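Local coordinates for fatty acid synthase 1, isoform A (PDB 6FN6), which is a piece, with dehydratase, enoylreductase and ketoreductase activities, of a multifunctional enzyme that probably makes long-chain saturated fatty acids from acetyl-CoA and malonyl-CoA using NADPH, at residues I26-I30 with A249-P253; E137-Y143 with I182-R188; L129-Y135 with F149-S155. All coordinates share one frame; numbering follows the deposited sequence.

Contact 1: I26-I30 with A249-P253; sequences IDGRI and AQRRP
Asp27 and Arg251 bring the two backbones nearest, CA to CA 6.9 Å, where the tip of a tight hairpin meets an irregular loop. Ile26 and Arg29 bond to each other's backbone in both directions, and the positive phi values of Asp27 and Gly28 between them make a two-residue type I' turn. From this tip the Asp27 side chain reaches across with CG anti to the backbone N (chi1 -163°). Its OD2 takes the backbone N-H of Arg252 at 3.1 Å, on the syn side but somewhat out of the carboxylate plane. The same OD2 forms a salt bridge with Arg251 NE, also 3.1 Å away; the closest approach is through NE, and carboxylate and guanidinium planes 85° apart rule out a coplanar two-pronged pair. Arg251 gets there by folding back at chi2 and chi3. Arg252 and Arg29 slide past each other in opposite directions, with Arg252 CD 3.4 Å from Arg29 NE at the edge of the Arg29 guanidinium. Arg252 NH1 lies 3.3 Å from Gly28 O, but the angle is too poor for a bond. One carboxylate oxygen thus joins the hairpin of the predicted N-terminal hotdog fold to the loop after strand 239-248, in the predicted C-terminal hotdog region, and its charge probably offsets part of the positive charge of the three arginines.

Contact 2: E137-Y143 with I182-R188; sequences ELRLRGY and ILSKNLR
Arg141 drives its guanidinium among the backbone carbonyls around the C-terminal end of helix 170-183 and the loop after it. Arg141 NH1 approaches Ile182 O at 3.1 Å, while its NH2 approaches both Leu183 O (3.4 Å) and Lys185 O; all three are weak hydrogen bonds, and only Leu183 O lies near the guanidinium plane. Arg188 CA sits over one face of the same group. The Arg141 chain is extended from CG to NE, which carries its end this far from the helix. Behind it, Glu137, one turn earlier, fixes the rotation of the guanidinium: Arg141 NE and NH2 grip Glu137 OE2 side-on, NE at 2.9 Å, on the anti side of the carboxylate. Arg188 NH2 lies 3.0 Å from Glu137 OE1 and its NE faces OE2, both weak bonds; Arg141 and Arg188 thus share the carboxylate, with Arg971 a third partner. On the other flank, Leu138 CD2 packs on Leu183 CD2 (4.0 Å), and Ile182 CG2 and CD1 lie against the hydroxyl end of Tyr143, whose OH bonds to Tyr191 O. A Schellman motif at Gly142 ends helix 131-141. Beyond lies helix 963-974 of the ketoreductase domain: Arg971 forms its salt bridge with Glu137 OE2 and Tyr964 bonds to Arg188 NH2, placing the network where helix 131-141 and the loop after helix 170-183 meet that domain.

Contact 3: L129-Y135 with F149-S155; sequences LGTNDVY and FRGIVRS
Leu129 and Ser155 form an antiparallel, hydrogen-bonded pair at the edge of the predicted C-terminal hotdog fold, where strand 129-130 adds itself to strand 152-155 and then turns into helix 131-141. The pair is closed by Leu129 N to Ser155 O at 2.7 Å and by Ser155 N to Leu129 O at 3.2 Å. Gly130 is the N-cap of the helix, and its N-H is taken by Asp133 OD2, so the chain leaves the strand with its first turn already tied. The axes of helix 131-135 and strand 152-155 pass 7.5 Å apart at 89°, an almost perpendicular crossing. Within it, Val134 CG1 meets Ile152 CD1 at 4.0 Å, while Val134 CG2 reaches Ser155 CB. Further on, the Tyr135 ring is sandwiched: Val134 CG1 lies toward the rim of one face, and Arg150 CG stands over the centre of the opposite face in a CH-pi contact, 4.0 Å from the centroid and 5° off the normal. The bend of the Arg150 chain at chi3 turns its guanidinium back along Tyr135, 30° from the ring plane, and leaves Arg150 NH2 3.1 Å from Asn132 OD1. A classic beta bulge sets Val153 and Arg154 together opposite Lys163 of strand 161-164. At the other end of the segment, Phe149 packs against His24 and Asp175, the predicted dehydratase pair. Tyr135 OH, also bonded to Gln179 OE1, accepts the N-H of Ile152 at 3.0 Å in a nearly straight bond.

How the contacts relate
From the N terminus, 26-30 comes first and pairs with 249-253 more than two hundred residues later; contact 1 therefore closes a long loop that joins the two predicted hotdog folds. Contacts 2 and 3 are both nested inside it. Their segments alternate, 129-135, 137-143, 149-155 and 182-188, so the loops cross. Contact 3 joins the start of helix 131-141 to strand 152-155, and contact 2 joins its end to the end region of helix 170-183. Leu183 touches Val134 and Ser155, joining these two sites across centres about 12 Å apart. Contact 1 meets contact 2 through Asp27 N and Gly142 O, probably hydrogen-bonded at 2.8 Å, whereas contact 3 does not touch contact 1.

Contact 1: I26-I30 with A249-P253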
loop_
_atom_site.group_PDB
_atom_site.type_symbol
_atom_site.label_atom_id
_atom_site.label_comp_id
_atom_site.label_asym_id
_atom_site.label_seq_id
_atom_site.Cartn_x
_atom_site.Cartn_y
_atom_site.Cartn_z
ATOM N N ILE A 26 23.325 7.117 23.753
ATOM C CA ILE A 26 22.193 6.244 24.037
ATOM C C ILE A 26 22.703 4.855 24.381
ATOM O O ILE A 26 23.354 4.206 23.563
ATOM C CB ILE A 26 21.213 6.171 22.845
ATOM C CG1 ILE A 26 20.788 7.571 22.390
ATOM C CG2 ILE A 26 19.997 5.319 23.203
ATOM C CD1 ILE A 26 19.953 8.328 23.390
ATOM N N ASP A 27 22.391 4.399 25.589
ATOM C CA ASP A 27 22.757 3.059 26.024
ATOM C C ASP A 27 24.258 2.816 25.864
ATOM O O ASP A 27 24.677 1.770 25.370
ATOM C CB ASP A 27 21.962 2.017 25.232
ATOM C CG ASP A 27 21.980 0.645 25.884
ATOM O OD1 ASP A 27 22.497 0.525 27.014
ATOM O OD2 ASP A 27 21.465 -0.314 25.271
ATOM N N GLY A 28 25.062 3.788 26.286
ATOM C CA GLY A 28 26.506 3.638 26.299
ATOM C C GLY A 28 27.190 3.793 24.955
ATOM O O GLY A 28 28.343 3.398 24.789
ATOM N N ARG A 29 26.485 4.370 23.989
ATOM C CA ARG A 29 27.067 4.612 22.676
ATOM C C ARG A 29 26.525 5.894 22.045
ATOM O O ARG A 29 25.382 6.287 22.291
ATOM C CB ARG A 29 26.806 3.407 21.760
ATOM C CG ARG A 29 25.436 2.753 21.954
ATOM C CD ARG A 29 25.271 1.477 21.134
ATOM N NE ARG A 29 24.016 0.794 21.460
ATOM C CZ ARG A 29 22.852 0.986 20.840
ATOM N NH1 ARG A 29 22.754 1.845 19.833
ATOM N NH2 ARG A 29 21.779 0.309 21.230
ATOM N N ILE A 30 27.361 6.550 21.245
ATOM C CA ILE A 30 26.970 7.786 20.576
ATOM C C ILE A 30 26.120 7.448 19.356
ATOM O O ILE A 30 26.549 6.694 18.480
ATOM C CB ILE A 30 28.202 8.623 20.171
ATOM C CG1 ILE A 30 29.030 8.987 21.408
ATOM C CG2 ILE A 30 27.773 9.886 19.421
ATOM C CD1 ILE A 30 30.381 9.606 21.093
ATOM N N ALA A 249 13.870 -0.287 21.555
ATOM C CA ALA A 249 15.171 -0.669 21.014
ATOM C C ALA A 249 15.852 -1.753 21.844
ATOM O O ALA A 249 15.521 -1.957 23.011
ATOM C CB ALA A 249 16.074 0.552 20.916
ATOM N N GLN A 250 16.776 -2.467 21.209
ATOM C CA GLN A 250 17.565 -3.502 21.870
ATOM C C GLN A 250 18.578 -2.893 22.831
ATOM O O GLN A 250 19.264 -1.926 22.495
ATOM C CB GLN A 250 18.300 -4.366 20.842
ATOM C CG GLN A 250 17.405 -5.042 19.818
ATOM C CD GLN A 250 18.201 -5.802 18.771
ATOM O OE1 GLN A 250 19.430 -5.850 18.824
ATOM N NE2 GLN A 250 17.502 -6.403 17.817
ATOM N N ARG A 251 18.676 -3.463 24.026
ATOM C CA ARG A 251 19.670 -3.024 24.996
ATOM C C ARG A 251 20.894 -3.925 24.896
ATOM O O ARG A 251 20.773 -5.148 24.870
ATOM C CB ARG A 251 19.101 -3.050 26.416
ATOM C CG ARG A 251 17.921 -2.118 26.635
ATOM C CD ARG A 251 18.313 -0.652 26.495
ATOM N NE ARG A 251 19.296 -0.241 27.495
ATOM C CZ ARG A 251 18.994 0.176 28.721
ATOM N NH1 ARG A 251 17.730 0.235 29.119
ATOM N NH2 ARG A 251 19.961 0.532 29.557
ATOM N N ARG A 252 22.073 -3.311 24.839
ATOM C CA ARG A 252 23.315 -4.060 24.697
ATOM C C ARG A 252 23.425 -5.052 25.847
ATOM O O ARG A 252 22.984 -4.762 26.960
ATOM C CB ARG A 252 24.535 -3.135 24.682
ATOM C CG ARG A 252 24.480 -2.027 23.647
ATOM C CD ARG A 252 25.594 -1.014 23.870
ATOM N NE ARG A 252 26.909 -1.583 23.583
ATOM C CZ ARG A 252 28.061 -1.020 23.928
ATOM N NH1 ARG A 252 28.076 0.138 24.577
ATOM N NH2 ARG A 252 29.205 -1.613 23.617
ATOM N N PRO A 253 24.013 -6.230 25.588
ATOM C CA PRO A 253 24.162 -7.157 26.711
ATOM C C PRO A 253 25.163 -6.607 27.714
ATOM O O PRO A 253 26.367 -6.832 27.589
ATOM C CB PRO A 253 24.673 -8.435 26.045
ATOM C CG PRO A 253 25.403 -7.957 24.835
ATOM C CD PRO A 253 24.676 -6.722 24.368
#

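Contact 2: E137-Y143 with I182-R188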
loop_
_atom_site.group_PDB
_atom_site.type_symbol
_atom_site.label_atom_id
_atom_site.label_comp_id
_atom_site.label_asym_id
_atom_site.label_seq_id
_atom_site.Cartn_x
_atom_site.Cartn_y
_atom_site.Cartn_z
ATOM N N GLU A 137 15.295 10.364 35.426
ATOM C CA GLU A 137 14.278 9.462 34.894
ATOM C C GLU A 137 14.773 8.805 33.607
ATOM O O GLU A 137 14.709 7.585 33.454
ATOM C CB GLU A 137 12.972 10.225 34.638
ATOM C CG GLU A 137 11.937 9.488 33.789
ATOM C CD GLU A 137 11.440 8.216 34.448
ATOM O OE1 GLU A 137 11.656 8.053 35.669
ATOM O OE2 GLU A 137 10.829 7.381 33.748
ATOM N N LEU A 138 15.261 9.627 32.685
ATOM C CA LEU A 138 15.712 9.149 31.385
ATOM C C LEU A 138 16.915 8.210 31.501
ATOM O O LEU A 138 16.996 7.212 30.786
ATOM C CB LEU A 138 16.060 10.333 30.482
ATOM C CG LEU A 138 14.900 11.266 30.120
ATOM C CD1 LEU A 138 15.405 12.460 29.337
ATOM C CD2 LEU A 138 13.830 10.537 29.329
ATOM N N ARG A 139 17.850 8.541 32.389
ATOM C CA ARG A 139 19.025 7.700 32.619
ATOM C C ARG A 139 18.629 6.260 32.912
ATOM O O ARG A 139 19.227 5.322 32.386
ATOM C CB ARG A 139 19.869 8.240 33.777
ATOM C CG ARG A 139 20.958 9.222 33.361
ATOM C CD ARG A 139 22.044 9.342 34.424
ATOM N NE ARG A 139 21.510 9.728 35.729
ATOM C CZ ARG A 139 21.298 10.983 36.118
ATOM N NH1 ARG A 139 21.563 11.997 35.304
ATOM N NH2 ARG A 139 20.811 11.224 37.328
ATOM N N LEU A 140 17.618 6.087 33.755
ATOM C CA LEU A 140 17.170 4.755 34.134
ATOM C C LEU A 140 16.632 3.990 32.936
ATOM O O LEU A 140 16.627 2.757 32.930
ATOM C CB LEU A 140 16.097 4.833 35.221
ATOM C CG LEU A 140 16.604 4.741 36.661
ATOM C CD1 LEU A 140 17.568 5.871 36.985
ATOM C CD2 LEU A 140 15.424 4.747 37.613
ATOM N N ARG A 141 16.167 4.720 31.928
ATOM C CA ARG A 141 15.607 4.092 30.740
ATOM C C ARG A 141 16.673 3.715 29.714
ATOM O O ARG A 141 16.419 2.902 28.829
ATOM C CB ARG A 141 14.582 5.016 30.095
ATOM C CG ARG A 141 13.430 5.391 31.009
ATOM C CD ARG A 141 12.252 5.897 30.197
ATOM N NE ARG A 141 11.308 6.682 30.982
ATOM C CZ ARG A 141 10.132 7.104 30.526
ATOM N NH1 ARG A 141 9.746 6.808 29.289
ATOM N NH2 ARG A 141 9.334 7.818 31.308
ATOM N N GLY A 142 17.862 4.297 29.838
ATOM C CA GLY A 142 18.949 4.006 28.919
ATOM C C GLY A 142 19.538 5.225 28.232
ATOM O O GLY A 142 20.628 5.150 27.660
ATOM N N TYR A 143 18.820 6.344 28.272
ATOM C CA TYR A 143 19.300 7.578 27.661
ATOM C C TYR A 143 20.393 8.219 28.506
ATOM O O TYR A 143 20.159 8.585 29.659
ATOM C CB TYR A 143 18.158 8.577 27.475
ATOM C CG TYR A 143 16.957 8.041 26.736
ATOM C CD1 TYR A 143 16.889 8.095 25.350
ATOM C CD2 TYR A 143 15.884 7.497 27.424
ATOM C CE1 TYR A 143 15.787 7.611 24.669
ATOM C CE2 TYR A 143 14.778 7.011 26.755
ATOM C CZ TYR A 143 14.732 7.071 25.377
ATOM O OH TYR A 143 13.629 6.583 24.713
ATOM N N ILE A 182 8.960 11.412 24.888
ATOM C CA ILE A 182 9.266 10.100 25.434
ATOM C C ILE A 182 8.964 10.073 26.930
ATOM O O ILE A 182 8.653 9.018 27.484
ATOM C CB ILE A 182 10.735 9.718 25.142
ATOM C CG1 ILE A 182 10.919 9.441 23.648
ATOM C CG2 ILE A 182 11.158 8.496 25.953
ATOM C CD1 ILE A 182 12.370 9.412 23.191
ATOM N N LEU A 183 9.042 11.234 27.576
ATOM C CA LEU A 183 8.756 11.338 29.006
ATOM C C LEU A 183 7.343 10.878 29.327
ATOM O O LEU A 183 7.117 10.166 30.303
ATOM C CB LEU A 183 8.930 12.776 29.494
ATOM C CG LEU A 183 10.273 13.235 30.058
ATOM C CD1 LEU A 183 10.123 14.647 30.599
ATOM C CD2 LEU A 183 10.795 12.302 31.141
ATOM N N SER A 184 6.391 11.299 28.502
ATOM C CA SER A 184 4.981 11.015 28.738
ATOM C C SER A 184 4.664 9.522 28.623
ATOM O O SER A 184 3.660 9.053 29.158
ATOM C CB SER A 184 4.119 11.814 27.758
ATOM O OG SER A 184 4.497 11.553 26.419
ATOM N N LYS A 185 5.522 8.778 27.930
ATOM C CA LYS A 185 5.319 7.342 27.771
ATOM C C LYS A 185 5.399 6.635 29.119
ATOM O O LYS A 185 6.306 6.882 29.911
ATOM C CB LYS A 185 6.345 6.759 26.799
ATOM C CG LYS A 185 6.069 7.101 25.343
ATOM C CD LYS A 185 7.113 6.500 24.418
ATOM C CE LYS A 185 6.679 6.575 22.961
ATOM N NZ LYS A 185 5.557 5.642 22.661
ATOM N N ASN A 186 4.436 5.754 29.373
ATOM C CA ASN A 186 4.292 5.122 30.679
ATOM C C ASN A 186 5.369 4.066 30.918
ATOM O O ASN A 186 5.934 3.981 32.008
ATOM C CB ASN A 186 2.904 4.496 30.807
ATOM C CG ASN A 186 2.552 4.150 32.239
ATOM O OD1 ASN A 186 3.430 4.003 33.089
ATOM N ND2 ASN A 186 1.259 4.031 32.517
ATOM N N LEU A 187 5.645 3.256 29.901
ATOM C CA LEU A 187 6.653 2.211 30.018
ATOM C C LEU A 187 8.045 2.835 30.110
ATOM O O LEU A 187 8.443 3.621 29.253
ATOM C CB LEU A 187 6.570 1.252 28.828
ATOM C CG LEU A 187 7.436 -0.009 28.883
ATOM C CD1 LEU A 187 7.019 -0.919 30.030
ATOM C CD2 LEU A 187 7.370 -0.755 27.559
ATOM N N ARG A 188 8.780 2.472 31.156
ATOM C CA ARG A 188 10.096 3.046 31.415
ATOM C C ARG A 188 11.199 2.245 30.741
ATOM O O ARG A 188 12.054 1.669 31.410
ATOM C CB ARG A 188 10.357 3.116 32.919
ATOM C CG ARG A 188 9.248 3.778 33.717
ATOM C CD ARG A 188 9.551 3.724 35.205
ATOM N NE ARG A 188 10.648 4.609 35.585
ATOM C CZ ARG A 188 11.259 4.577 36.765
ATOM N NH1 ARG A 188 10.886 3.697 37.684
ATOM N NH2 ARG A 188 12.249 5.421 37.026
#

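Contact 3: L129-Y135 with F149-S155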
loop_
_atom_site.group_PDB
_atom_site.type_symbol
_atom_site.label_atom_id
_atom_site.label_comp_id
_atom_site.label_asym_id
_atom_site.label_seq_id
_atom_site.Cartn_x
_atom_site.Cartn_y
_atom_site.Cartn_z
ATOM N N LEU A 129 8.786 18.468 37.341
ATOM C CA LEU A 129 10.126 17.916 37.250
ATOM C C LEU A 129 11.116 19.011 36.878
ATOM O O LEU A 129 10.845 19.835 36.004
ATOM C CB LEU A 129 10.181 16.788 36.218
ATOM C CG LEU A 129 9.176 15.646 36.379
ATOM C CD1 LEU A 129 9.209 14.727 35.160
ATOM C CD2 LEU A 129 9.464 14.861 37.637
ATOM N N GLY A 130 12.254 19.027 37.561
ATOM C CA GLY A 130 13.351 19.899 37.189
ATOM C C GLY A 130 14.241 19.227 36.165
ATOM O O GLY A 130 14.036 18.064 35.824
ATOM N N THR A 131 15.244 19.952 35.684
ATOM C CA THR A 131 16.161 19.401 34.698
ATOM C C THR A 131 16.814 18.118 35.209
ATOM O O THR A 131 16.949 17.150 34.465
ATOM C CB THR A 131 17.259 20.421 34.316
ATOM O OG1 THR A 131 18.211 19.798 33.449
ATOM C CG2 THR A 131 17.976 20.958 35.555
ATOM N N ASN A 132 17.188 18.097 36.483
ATOM C CA ASN A 132 17.852 16.931 37.057
ATOM C C ASN A 132 16.876 15.776 37.268
ATOM O O ASN A 132 17.239 14.613 37.101
ATOM C CB ASN A 132 18.530 17.300 38.377
ATOM C CG ASN A 132 19.737 18.196 38.179
ATOM O OD1 ASN A 132 20.491 18.040 37.216
ATOM N ND2 ASN A 132 19.927 19.145 39.091
ATOM N N ASP A 133 15.640 16.099 37.638
ATOM C CA ASP A 133 14.601 15.084 37.784
ATOM C C ASP A 133 14.348 14.383 36.456
ATOM O O ASP A 133 14.283 13.158 36.388
ATOM C CB ASP A 133 13.296 15.701 38.294
ATOM C CG ASP A 133 13.442 16.330 39.660
ATOM O OD1 ASP A 133 14.188 15.775 40.495
ATOM O OD2 ASP A 133 12.802 17.375 39.900
ATOM N N VAL A 134 14.195 15.179 35.403
ATOM C CA VAL A 134 13.897 14.663 34.075
ATOM C C VAL A 134 14.963 13.679 33.617
ATOM O O VAL A 134 14.647 12.590 33.145
ATOM C CB VAL A 134 13.747 15.816 33.064
ATOM C CG1 VAL A 134 13.777 15.294 31.630
ATOM C CG2 VAL A 134 12.472 16.588 33.329
ATOM N N TYR A 135 16.226 14.066 33.738
ATOM C CA TYR A 135 17.301 13.281 33.153
ATOM C C TYR A 135 17.738 12.143 34.072
ATOM O O TYR A 135 18.431 11.222 33.640
ATOM C CB TYR A 135 18.476 14.191 32.789
ATOM C CG TYR A 135 18.162 15.030 31.571
ATOM C CD1 TYR A 135 18.215 14.479 30.297
ATOM C CD2 TYR A 135 17.782 16.357 31.693
ATOM C CE1 TYR A 135 17.911 15.232 29.181
ATOM C CE2 TYR A 135 17.478 17.117 30.586
ATOM C CZ TYR A 135 17.539 16.549 29.332
ATOM O OH TYR A 135 17.242 17.306 28.221
ATOM N N PHE A 149 22.469 18.594 24.896
ATOM C CA PHE A 149 21.337 17.689 24.722
ATOM C C PHE A 149 20.560 17.538 26.027
ATOM O O PHE A 149 19.491 16.931 26.053
ATOM C CB PHE A 149 21.802 16.318 24.222
ATOM C CG PHE A 149 22.059 16.267 22.741
ATOM C CD1 PHE A 149 21.044 15.924 21.864
ATOM C CD2 PHE A 149 23.309 16.560 22.226
ATOM C CE1 PHE A 149 21.269 15.874 20.501
ATOM C CE2 PHE A 149 23.541 16.512 20.864
ATOM C CZ PHE A 149 22.519 16.169 20.001
ATOM N N ARG A 150 21.107 18.079 27.112
ATOM C CA ARG A 150 20.370 18.163 28.366
ATOM C C ARG A 150 19.597 19.480 28.387
ATOM O O ARG A 150 19.792 20.313 29.272
ATOM C CB ARG A 150 21.315 18.056 29.566
ATOM C CG ARG A 150 21.675 16.622 29.935
ATOM C CD ARG A 150 22.729 16.567 31.029
ATOM N NE ARG A 150 22.252 17.111 32.298
ATOM C CZ ARG A 150 21.854 16.378 33.337
ATOM N NH1 ARG A 150 21.860 15.050 33.280
ATOM N NH2 ARG A 150 21.446 16.979 34.445
ATOM N N GLY A 151 18.715 19.655 27.406
ATOM C CA GLY A 151 18.066 20.932 27.172
ATOM C C GLY A 151 16.672 21.095 27.749
ATOM O O GLY A 151 16.071 22.163 27.622
ATOM N N ILE A 152 16.145 20.042 28.363
ATOM C CA ILE A 152 14.868 20.148 29.062
ATOM C C ILE A 152 15.097 20.812 30.415
ATOM O O ILE A 152 15.570 20.177 31.358
ATOM C CB ILE A 152 14.197 18.776 29.232
ATOM C CG1 ILE A 152 13.936 18.144 27.862
ATOM C CG2 ILE A 152 12.894 18.921 30.013
ATOM C CD1 ILE A 152 13.426 16.712 27.915
ATOM N N VAL A 153 14.764 22.096 30.496
ATOM C CA VAL A 153 14.881 22.845 31.741
ATOM C C VAL A 153 13.752 22.461 32.692
ATOM O O VAL A 153 13.952 22.383 33.904
ATOM C CB VAL A 153 14.883 24.371 31.496
ATOM C CG1 VAL A 153 16.176 24.797 30.812
ATOM C CG2 VAL A 153 13.683 24.792 30.670
ATOM N N ARG A 154 12.564 22.229 32.140
ATOM C CA ARG A 154 11.377 22.008 32.958
ATOM C C ARG A 154 10.317 21.138 32.281
ATOM O O ARG A 154 10.175 21.139 31.059
ATOM C CB ARG A 154 10.771 23.364 33.327
ATOM C CG ARG A 154 9.633 23.316 34.334
ATOM C CD ARG A 154 9.384 24.683 34.967
ATOM N NE ARG A 154 10.555 25.179 35.695
ATOM C CZ ARG A 154 11.392 26.118 35.256
ATOM N NH1 ARG A 154 11.219 26.691 34.070
ATOM N NH2 ARG A 154 12.417 26.482 36.013
ATOM N N SER A 155 9.585 20.387 33.100
ATOM C CA SER A 155 8.461 19.582 32.636
ATOM C C SER A 155 7.498 19.313 33.784
ATOM O O SER A 155 7.921 19.129 34.923
ATOM C CB SER A 155 8.942 18.257 32.048
ATOM O OG SER A 155 7.854 17.365 31.862
#